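Local coordinates for protein alcohol oxidase (Myceliophthora thermophila, PDB 6F74) that binds FAD and probably works as an oxygen-dependent flavoprotein oxidase of the vanillyl-alcohol-oxidase type, at residues Ala333-His338 with Thr446-Val451; Ile440-Leu445 with Val495-Met500; Leu472-Gln477 with Pro491-Ser496. All blocks are in the same frame, centred on the assembly; numbering follows the deposited sequence.

Contact 1: residues Ala333-His338 with Thr446-Val451; sequences AIAVLH and TDYNKV
Y448 and V451, one helical turn apart, both pack on A335 where helix 448-458 lies against helix 328-346. From its CB the Y448 side chain sends CG anti to the backbone N (chi1 168°), and the ring continues from there to helix 328-346. The CD1-CE1 side of the rim does the touching: CD1 comes to 4.3 Å from A335 CB, and CE1, the next atom out, closes to 3.7 Å from the same methyl. CE1 also meets V336 CG2 at 4.1 Å. Both methyls approach the ring obliquely. Farther out CZ is 4.5 Å from A335 CB, and OH has passed beyond that methyl. V451 works through a single branch. Its CG1 rests 3.6 Å from the backbone carbonyl A335 O and also meets A335 CB and the CB of H338.

The imidazole of H338 is turned back onto its own helix: H338 ND1 donates to I334 O at 2.8 Å, from above the carbonyl plane, a bond that should limit rotation of the ring. The backbone N of H338 reaches that oxygen from the opposite face. D447 occupies the N-cap of the second helix, its OD1 taking weak bonds from the backbone N of N449 and K450. Helix 328-346 also meets L392 and A395 of helix 382-396 and Y371 of the sheet, a layer of helices packed on an antiparallel sheet, as in the cap domain of VAO-type flavoproteins.

Contact 2: residues Ile440-Leu445 with Val495-Met500; sequences INPEAL and VSPFVM
I440 and F498 join the backbones of the two segments through one nearly straight hydrogen bond, I440 N to F498 O at 3.1 Å (169° at the hydrogen). Beyond it the regular strand pairing stops although the backbones stay close, N441 CA and S496 CA being 4.2 Å apart. I440 O is approached by carbon instead, at 3.1 Å by P497 CD. S496 CA lies 3.3 Å from I440 O. Residues 442-444 coil into a 3-10 turn whose P442 CD lies 3.2 Å from V495 O.

I440 CB sits over one face of the F498 ring in a CH-pi contact, 4.0 Å from the ring centroid. L445 comes at the edge, tip to tip, with its CD1 3.6 Å from F498 CE1. M500 adds its sulfur, SD standing 3.7 Å from I440 CG1. An alanine in place of F498 would probably open a gap between I440 and L445, leaving both short of the apolar surface they now share. L341 of helix 328-346 and V470 also touch this ring, which lies on the face of the seven-stranded antiparallel sheet that helix 328-346 covers, at the end where strand 498-503 pairs with outermost strand 435-440.

Contact 3: residues Leu472-Gln477 with Pro491-Ser496; sequences LVSGGQ and PAWRVS
S474 supplies the polar part of this contact and W493 most of the apolar part. The S474 hydroxyl is set anti to its backbone N (chi1 178°), where it faces two carbonyl oxygens of the other segment. S474 OG is 2.9 Å from W493 O and equally 2.9 Å from S496 O, both within hydrogen-bonding distance. The buried hydroxyl thus brings residues 472-477 together with two carbonyls about one turn apart.

A second set of hydrogen bonds shapes residues 491-496 themselves. S496 OG donates to A492 O at 2.8 Å, from above the carbonyl plane, and V495 N reaches the same oxygen from the opposite face. R494 N adds a bond to P491 O, so the chain turns tightly although it forms no regular helix. Outside the pair, R494 makes a salt bridge with D258, while V473 O and S474 O accept from T250 and H251.

The apolar contacts gather on the six-membered ring of W493. S474 CB lies at its edge, in the ring plane, 3.8 Å from W493 CE3. V473 CG2 approaches W493 CZ3 obliquely and more loosely, at 4.3 Å.

V473 and W493 both lie next to residues that bind FAD: the V473 side chain is about 4 Å from that of H246, and the W493 side chain about 4 Å from that of Y540. The V473 side chain is also about 7 Å from FAD itself, consistent with the paired loops forming a second shell around the FAD pocket of this VAO-type oxidase.

How the contacts relate
All three contacts are mainly buried, but at different distances from the cofactor. Contact 1, apolar helix-to-helix packing away from the annotated sites, includes the partly exposed Y448 and V336. Contact 2 combines a strand hydrogen bond with aromatic and aliphatic packing; it reaches the surface at V495, with the F498 side chain about 13 Å from FAD. The touching residues of contact 3 are all buried, and its loops rely more on polar groups. Helix 328-346 serves both contact 1 and the F498 side of contact 2, H338 NE2 packing 3.6 Å from M500 CE. Contacts 2 and 3 share V495 and S496, and a probable hydrogen bond from S474 N to P497 O (2.9 Å) joins them; contacts 1 and 3 do not touch.

Contact 1: residues Ala333-His338 with Thr446-Val451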
loop_
_atom_site.group_PDB
_atom_site.type_symbol
_atom_site.label_atom_id
_atom_site.label_comp_id
_atom_site.label_asym_id
_atom_site.label_seq_id
_atom_site.Cartn_x
_atom_site.Cartn_y
_atom_site.Cartn_z
ATOM N N ALA A 333 5.655 25.408 -13.339
ATOM C CA ALA A 333 4.290 25.031 -13.680
ATOM C C ALA A 333 3.778 23.915 -12.776
ATOM O O ALA A 333 2.617 23.908 -12.434
ATOM C CB ALA A 333 4.213 24.610 -15.138
ATOM N N ILE A 334 4.655 22.992 -12.382
ATOM C CA ILE A 334 4.302 21.905 -11.459
ATOM C C ILE A 334 3.997 22.470 -10.067
ATOM O O ILE A 334 3.035 22.042 -9.401
ATOM C CB ILE A 334 5.401 20.818 -11.428
ATOM C CG1 ILE A 334 5.367 20.084 -12.773
ATOM C CG2 ILE A 334 5.174 19.834 -10.284
ATOM C CD1 ILE A 334 6.457 19.067 -13.001
ATOM N N ALA A 335 4.789 23.445 -9.648
ATOM C CA ALA A 335 4.506 24.165 -8.423
ATOM C C ALA A 335 3.122 24.833 -8.488
ATOM O O ALA A 335 2.336 24.661 -7.578
ATOM C CB ALA A 335 5.589 25.188 -8.137
ATOM N N VAL A 336 2.838 25.558 -9.575
ATOM C CA VAL A 336 1.533 26.205 -9.771
ATOM C C VAL A 336 0.407 25.181 -9.728
ATOM O O VAL A 336 -0.607 25.404 -9.099
ATOM C CB VAL A 336 1.460 26.987 -11.121
ATOM C CG1 VAL A 336 0.025 27.384 -11.472
ATOM C CG2 VAL A 336 2.327 28.236 -11.067
ATOM N N LEU A 337 0.601 24.065 -10.423
ATOM C CA LEU A 337 -0.378 23.000 -10.499
ATOM C C LEU A 337 -0.696 22.458 -9.110
ATOM O O LEU A 337 -1.864 22.218 -8.785
ATOM C CB LEU A 337 0.127 21.862 -11.408
ATOM C CG LEU A 337 -0.707 20.577 -11.489
ATOM C CD1 LEU A 337 -0.598 19.936 -12.868
ATOM C CD2 LEU A 337 -0.320 19.530 -10.434
ATOM N N HIS A 338 0.346 22.230 -8.313
ATOM C CA HIS A 338 0.151 21.799 -6.934
ATOM C C HIS A 338 -0.746 22.786 -6.168
ATOM O O HIS A 338 -1.625 22.365 -5.427
ATOM C CB HIS A 338 1.482 21.572 -6.195
ATOM C CG HIS A 338 2.103 20.233 -6.464
ATOM N ND1 HIS A 338 2.579 19.859 -7.699
ATOM C CD2 HIS A 338 2.356 19.194 -5.638
ATOM C CE1 HIS A 338 3.067 18.637 -7.631
ATOM N NE2 HIS A 338 2.941 18.206 -6.390
ATOM N N THR A 446 -0.333 28.213 -0.202
ATOM C CA THR A 446 -0.769 29.539 -0.571
ATOM C C THR A 446 0.447 30.389 -0.966
ATOM O O THR A 446 0.314 31.315 -1.787
ATOM C CB THR A 446 -1.546 30.212 0.568
ATOM O OG1 THR A 446 -0.673 30.420 1.673
ATOM C CG2 THR A 446 -2.743 29.351 1.037
ATOM N N ASP A 447 1.625 30.084 -0.420
ATOM C CA ASP A 447 2.851 30.804 -0.804
ATOM C C ASP A 447 3.573 30.031 -1.907
ATOM O O ASP A 447 4.203 29.012 -1.660
ATOM C CB ASP A 447 3.767 30.995 0.417
ATOM C CG ASP A 447 5.003 31.878 0.089
ATOM O OD1 ASP A 447 5.580 31.721 -1.006
ATOM O OD2 ASP A 447 5.387 32.742 0.923
ATOM N N TYR A 448 3.510 30.549 -3.122
ATOM C CA TYR A 448 4.167 29.947 -4.257
ATOM C C TYR A 448 5.647 29.625 -4.021
ATOM O O TYR A 448 6.131 28.573 -4.459
ATOM C CB TYR A 448 4.036 30.835 -5.499
ATOM C CG TYR A 448 4.959 30.387 -6.616
ATOM C CD1 TYR A 448 4.618 29.310 -7.443
ATOM C CD2 TYR A 448 6.209 31.014 -6.822
ATOM C CE1 TYR A 448 5.477 28.892 -8.449
ATOM C CE2 TYR A 448 7.061 30.584 -7.824
ATOM C CZ TYR A 448 6.701 29.511 -8.609
ATOM O OH TYR A 448 7.536 29.112 -9.600
ATOM N N ASN A 449 6.371 30.510 -3.359
ATOM C CA ASN A 449 7.814 30.323 -3.214
ATOM C C ASN A 449 8.128 29.114 -2.359
ATOM O O ASN A 449 9.030 28.334 -2.695
ATOM C CB ASN A 449 8.501 31.585 -2.686
ATOM C CG ASN A 449 8.561 32.686 -3.729
ATOM O OD1 ASN A 449 8.697 32.402 -4.922
ATOM N ND2 ASN A 449 8.485 33.945 -3.290
ATOM N N LYS A 450 7.361 28.917 -1.291
ATOM C CA LYS A 450 7.538 27.726 -0.443
ATOM C C LYS A 450 7.269 26.420 -1.187
ATOM O O LYS A 450 7.953 25.409 -0.973
ATOM C CB LYS A 450 6.661 27.809 0.804
ATOM C CG LYS A 450 7.104 28.881 1.760
ATOM C CD LYS A 450 6.251 28.947 2.992
ATOM C CE LYS A 450 6.644 30.168 3.808
ATOM N NZ LYS A 450 5.804 30.236 5.016
ATOM N N VAL A 451 6.276 26.462 -2.059
ATOM C CA VAL A 451 5.893 25.305 -2.843
ATOM C C VAL A 451 6.987 25.033 -3.847
ATOM O O VAL A 451 7.493 23.922 -3.925
ATOM C CB VAL A 451 4.541 25.538 -3.541
ATOM C CG1 VAL A 451 4.182 24.415 -4.482
ATOM C CG2 VAL A 451 3.451 25.710 -2.496
#

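Contact 2: residues Ile440-Leu445 with Val495-Met500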
loop_
_atom_site.group_PDB
_atom_site.type_symbol
_atom_site.label_atom_id
_atom_site.label_comp_id
_atom_site.label_asym_id
_atom_site.label_seq_id
_atom_site.Cartn_x
_atom_site.Cartn_y
_atom_site.Cartn_z
ATOM N N ILE A 440 -0.792 16.805 2.254
ATOM C CA ILE A 440 -0.659 18.264 2.066
ATOM C C ILE A 440 -1.988 18.979 2.317
ATOM O O ILE A 440 -2.970 18.723 1.613
ATOM C CB ILE A 440 -0.188 18.606 0.636
ATOM C CG1 ILE A 440 1.076 17.828 0.274
ATOM C CG2 ILE A 440 0.065 20.088 0.487
ATOM C CD1 ILE A 440 2.260 17.997 1.206
ATOM N N ASN A 441 -1.995 19.869 3.319
ATOM C CA ASN A 441 -3.174 20.707 3.636
ATOM C C ASN A 441 -3.177 21.974 2.750
ATOM O O ASN A 441 -2.109 22.456 2.366
ATOM C CB ASN A 441 -3.186 21.081 5.123
ATOM C CG ASN A 441 -1.957 21.869 5.537
ATOM O OD1 ASN A 441 -0.837 21.430 5.313
ATOM N ND2 ASN A 441 -2.169 23.059 6.114
ATOM N N PRO A 442 -4.362 22.529 2.426
ATOM C CA PRO A 442 -4.398 23.670 1.491
ATOM C C PRO A 442 -3.534 24.868 1.875
ATOM O O PRO A 442 -2.955 25.518 0.996
ATOM C CB PRO A 442 -5.865 24.093 1.491
ATOM C CG PRO A 442 -6.616 22.909 1.976
ATOM C CD PRO A 442 -5.707 22.163 2.903
ATOM N N GLU A 443 -3.475 25.139 3.179
ATOM C CA GLU A 443 -2.763 26.286 3.749
ATOM C C GLU A 443 -1.253 26.200 3.544
ATOM O O GLU A 443 -0.573 27.213 3.623
ATOM C CB GLU A 443 -3.034 26.421 5.270
ATOM C CG GLU A 443 -4.510 26.690 5.634
ATOM C CD GLU A 443 -5.374 25.427 5.730
ATOM O OE1 GLU A 443 -4.826 24.322 5.599
ATOM O OE2 GLU A 443 -6.605 25.532 5.871
ATOM N N ALA A 444 -0.731 24.996 3.316
ATOM C CA ALA A 444 0.691 24.815 3.016
ATOM C C ALA A 444 1.043 25.291 1.602
ATOM O O ALA A 444 2.233 25.376 1.288
ATOM C CB ALA A 444 1.089 23.361 3.189
ATOM N N LEU A 445 0.047 25.641 0.781
ATOM C CA LEU A 445 0.249 25.898 -0.643
ATOM C C LEU A 445 -0.061 27.296 -1.115
ATOM O O LEU A 445 -0.060 27.555 -2.297
ATOM C CB LEU A 445 -0.632 24.945 -1.458
ATOM C CG LEU A 445 -0.386 23.466 -1.263
ATOM C CD1 LEU A 445 -1.586 22.723 -1.843
ATOM C CD2 LEU A 445 0.904 23.052 -1.937
ATOM N N VAL A 495 -8.042 17.019 6.564
ATOM C CA VAL A 495 -7.704 18.369 6.066
ATOM C C VAL A 495 -6.864 18.391 4.795
ATOM O O VAL A 495 -6.709 19.448 4.205
ATOM C CB VAL A 495 -7.038 19.255 7.173
ATOM C CG1 VAL A 495 -7.976 19.446 8.358
ATOM C CG2 VAL A 495 -5.704 18.706 7.660
ATOM N N SER A 496 -6.358 17.236 4.356
ATOM C CA SER A 496 -5.419 17.176 3.239
ATOM C C SER A 496 -6.072 16.530 2.024
ATOM O O SER A 496 -6.435 15.353 2.079
ATOM C CB SER A 496 -4.172 16.401 3.660
ATOM O OG SER A 496 -3.698 16.904 4.907
ATOM N N PRO A 497 -6.249 17.287 0.932
ATOM C CA PRO A 497 -6.965 16.705 -0.204
ATOM C C PRO A 497 -6.113 15.786 -1.056
ATOM O O PRO A 497 -6.669 14.976 -1.801
ATOM C CB PRO A 497 -7.438 17.920 -1.008
ATOM C CG PRO A 497 -6.614 19.067 -0.554
ATOM C CD PRO A 497 -5.978 18.719 0.749
ATOM N N PHE A 498 -4.791 15.896 -0.942
ATOM C CA PHE A 498 -3.891 15.062 -1.700
ATOM C C PHE A 498 -2.625 14.702 -0.939
ATOM O O PHE A 498 -2.325 15.264 0.103
ATOM C CB PHE A 498 -3.556 15.712 -3.048
ATOM C CG PHE A 498 -2.663 16.922 -2.970
ATOM C CD1 PHE A 498 -3.209 18.197 -2.835
ATOM C CD2 PHE A 498 -1.287 16.808 -3.121
ATOM C CE1 PHE A 498 -2.393 19.310 -2.789
ATOM C CE2 PHE A 498 -0.473 17.927 -3.094
ATOM C CZ PHE A 498 -1.018 19.178 -2.923
ATOM N N VAL A 499 -1.920 13.712 -1.482
ATOM C CA VAL A 499 -0.659 13.229 -0.956
ATOM C C VAL A 499 0.421 13.428 -2.008
ATOM O O VAL A 499 0.183 13.245 -3.194
ATOM C CB VAL A 499 -0.746 11.746 -0.576
ATOM C CG1 VAL A 499 0.545 11.288 0.102
ATOM C CG2 VAL A 499 -1.943 11.513 0.351
ATOM N N MET A 500 1.608 13.834 -1.557
ATOM C CA MET A 500 2.812 13.821 -2.404
ATOM C C MET A 500 3.653 12.643 -1.971
ATOM O O MET A 500 3.873 12.438 -0.765
ATOM C CB MET A 500 3.615 15.109 -2.266
ATOM C CG MET A 500 2.882 16.327 -2.804
ATOM S SD MET A 500 3.586 17.922 -2.403
ATOM C CE MET A 500 5.017 18.000 -3.455
#

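Contact 3: residues Leu472-Gln477 with Pro491-Ser496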
loop_
_atom_site.group_PDB
_atom_site.type_symbol
_atom_site.label_atom_id
_atom_site.label_comp_id
_atom_site.label_asym_id
_atom_site.label_seq_id
_atom_site.Cartn_x
_atom_site.Cartn_y
_atom_site.Cartn_z
ATOM N N LEU A 472 -4.356 12.487 -5.720
ATOM C CA LEU A 472 -5.449 13.397 -5.466
ATOM C C LEU A 472 -6.636 12.514 -5.052
ATOM O O LEU A 472 -7.541 12.237 -5.837
ATOM C CB LEU A 472 -5.731 14.246 -6.691
ATOM C CG LEU A 472 -6.798 15.324 -6.532
ATOM C CD1 LEU A 472 -6.440 16.335 -5.428
ATOM C CD2 LEU A 472 -6.982 16.015 -7.869
ATOM N N VAL A 473 -6.587 12.062 -3.808
ATOM C CA VAL A 473 -7.458 10.967 -3.349
ATOM C C VAL A 473 -8.237 11.255 -2.103
ATOM O O VAL A 473 -8.986 10.421 -1.687
ATOM C CB VAL A 473 -6.667 9.651 -3.153
ATOM C CG1 VAL A 473 -6.009 9.227 -4.456
ATOM C CG2 VAL A 473 -5.628 9.782 -2.065
ATOM N N SER A 474 -8.080 12.426 -1.507
ATOM C CA SER A 474 -8.825 12.771 -0.314
ATOM C C SER A 474 -9.712 13.958 -0.681
ATOM O O SER A 474 -10.064 14.095 -1.848
ATOM C CB SER A 474 -7.896 13.033 0.854
ATOM O OG SER A 474 -8.593 13.415 2.038
ATOM N N GLY A 475 -10.091 14.786 0.285
ATOM C CA GLY A 475 -11.104 15.794 0.066
ATOM C C GLY A 475 -12.480 15.153 0.044
ATOM O O GLY A 475 -12.622 13.974 0.340
ATOM N N GLY A 476 -13.494 15.932 -0.310
ATOM C CA GLY A 476 -14.873 15.425 -0.464
ATOM C C GLY A 476 -15.360 14.580 0.703
ATOM O O GLY A 476 -15.447 15.061 1.833
ATOM N N GLN A 477 -15.687 13.319 0.431
ATOM C CA GLN A 477 -16.294 12.458 1.455
ATOM C C GLN A 477 -15.284 12.099 2.548
ATOM O O GLN A 477 -15.662 11.911 3.696
ATOM C CB GLN A 477 -16.902 11.200 0.843
ATOM C CG GLN A 477 -17.765 10.349 1.771
ATOM C CD GLN A 477 -18.970 11.095 2.290
ATOM O OE1 GLN A 477 -19.691 11.743 1.529
ATOM N NE2 GLN A 477 -19.171 11.036 3.608
ATOM N N PRO A 491 -5.893 11.997 11.627
ATOM C CA PRO A 491 -6.577 13.290 11.478
ATOM C C PRO A 491 -6.234 14.103 10.203
ATOM O O PRO A 491 -7.131 14.703 9.586
ATOM C CB PRO A 491 -6.119 14.053 12.710
ATOM C CG PRO A 491 -5.892 13.003 13.738
ATOM C CD PRO A 491 -5.400 11.807 12.999
ATOM N N ALA A 492 -4.957 14.128 9.829
ATOM C CA ALA A 492 -4.518 14.878 8.654
ATOM C C ALA A 492 -5.284 14.536 7.368
ATOM O O ALA A 492 -5.446 15.384 6.510
ATOM C CB ALA A 492 -3.026 14.700 8.443
ATOM N N TRP A 493 -5.786 13.305 7.249
ATOM C CA TRP A 493 -6.643 12.951 6.096
ATOM C C TRP A 493 -7.860 13.857 5.974
ATOM O O TRP A 493 -8.333 14.112 4.867
ATOM C CB TRP A 493 -7.163 11.522 6.203
ATOM C CG TRP A 493 -6.175 10.497 5.822
ATOM C CD1 TRP A 493 -5.605 9.581 6.646
ATOM C CD2 TRP A 493 -5.673 10.248 4.514
ATOM N NE1 TRP A 493 -4.773 8.766 5.927
ATOM C CE2 TRP A 493 -4.775 9.176 4.620
ATOM C CE3 TRP A 493 -5.877 10.842 3.266
ATOM C CZ2 TRP A 493 -4.088 8.656 3.507
ATOM C CZ3 TRP A 493 -5.190 10.324 2.163
ATOM C CH2 TRP A 493 -4.306 9.246 2.299
ATOM N N ARG A 494 -8.349 14.340 7.116
ATOM C CA ARG A 494 -9.536 15.139 7.142
ATOM C C ARG A 494 -9.304 16.585 6.681
ATOM O O ARG A 494 -10.275 17.294 6.474
ATOM C CB ARG A 494 -10.187 15.133 8.543
ATOM C CG ARG A 494 -10.371 13.744 9.182
ATOM C CD ARG A 494 -11.057 12.787 8.227
ATOM N NE ARG A 494 -11.418 11.540 8.880
ATOM C CZ ARG A 494 -11.902 10.454 8.264
ATOM N NH1 ARG A 494 -12.123 10.438 6.959
ATOM N NH2 ARG A 494 -12.169 9.359 8.975
ATOM N N VAL A 495 -8.042 17.019 6.564
ATOM C CA VAL A 495 -7.704 18.369 6.066
ATOM C C VAL A 495 -6.864 18.391 4.795
ATOM O O VAL A 495 -6.709 19.448 4.205
ATOM C CB VAL A 495 -7.038 19.255 7.173
ATOM C CG1 VAL A 495 -7.976 19.446 8.358
ATOM C CG2 VAL A 495 -5.704 18.706 7.660
ATOM N N SER A 496 -6.358 17.236 4.356
ATOM C CA SER A 496 -5.419 17.176 3.239
ATOM C C SER A 496 -6.072 16.530 2.024
ATOM O O SER A 496 -6.435 15.353 2.079
ATOM C CB SER A 496 -4.172 16.401 3.660
ATOM O OG SER A 496 -3.698 16.904 4.907
#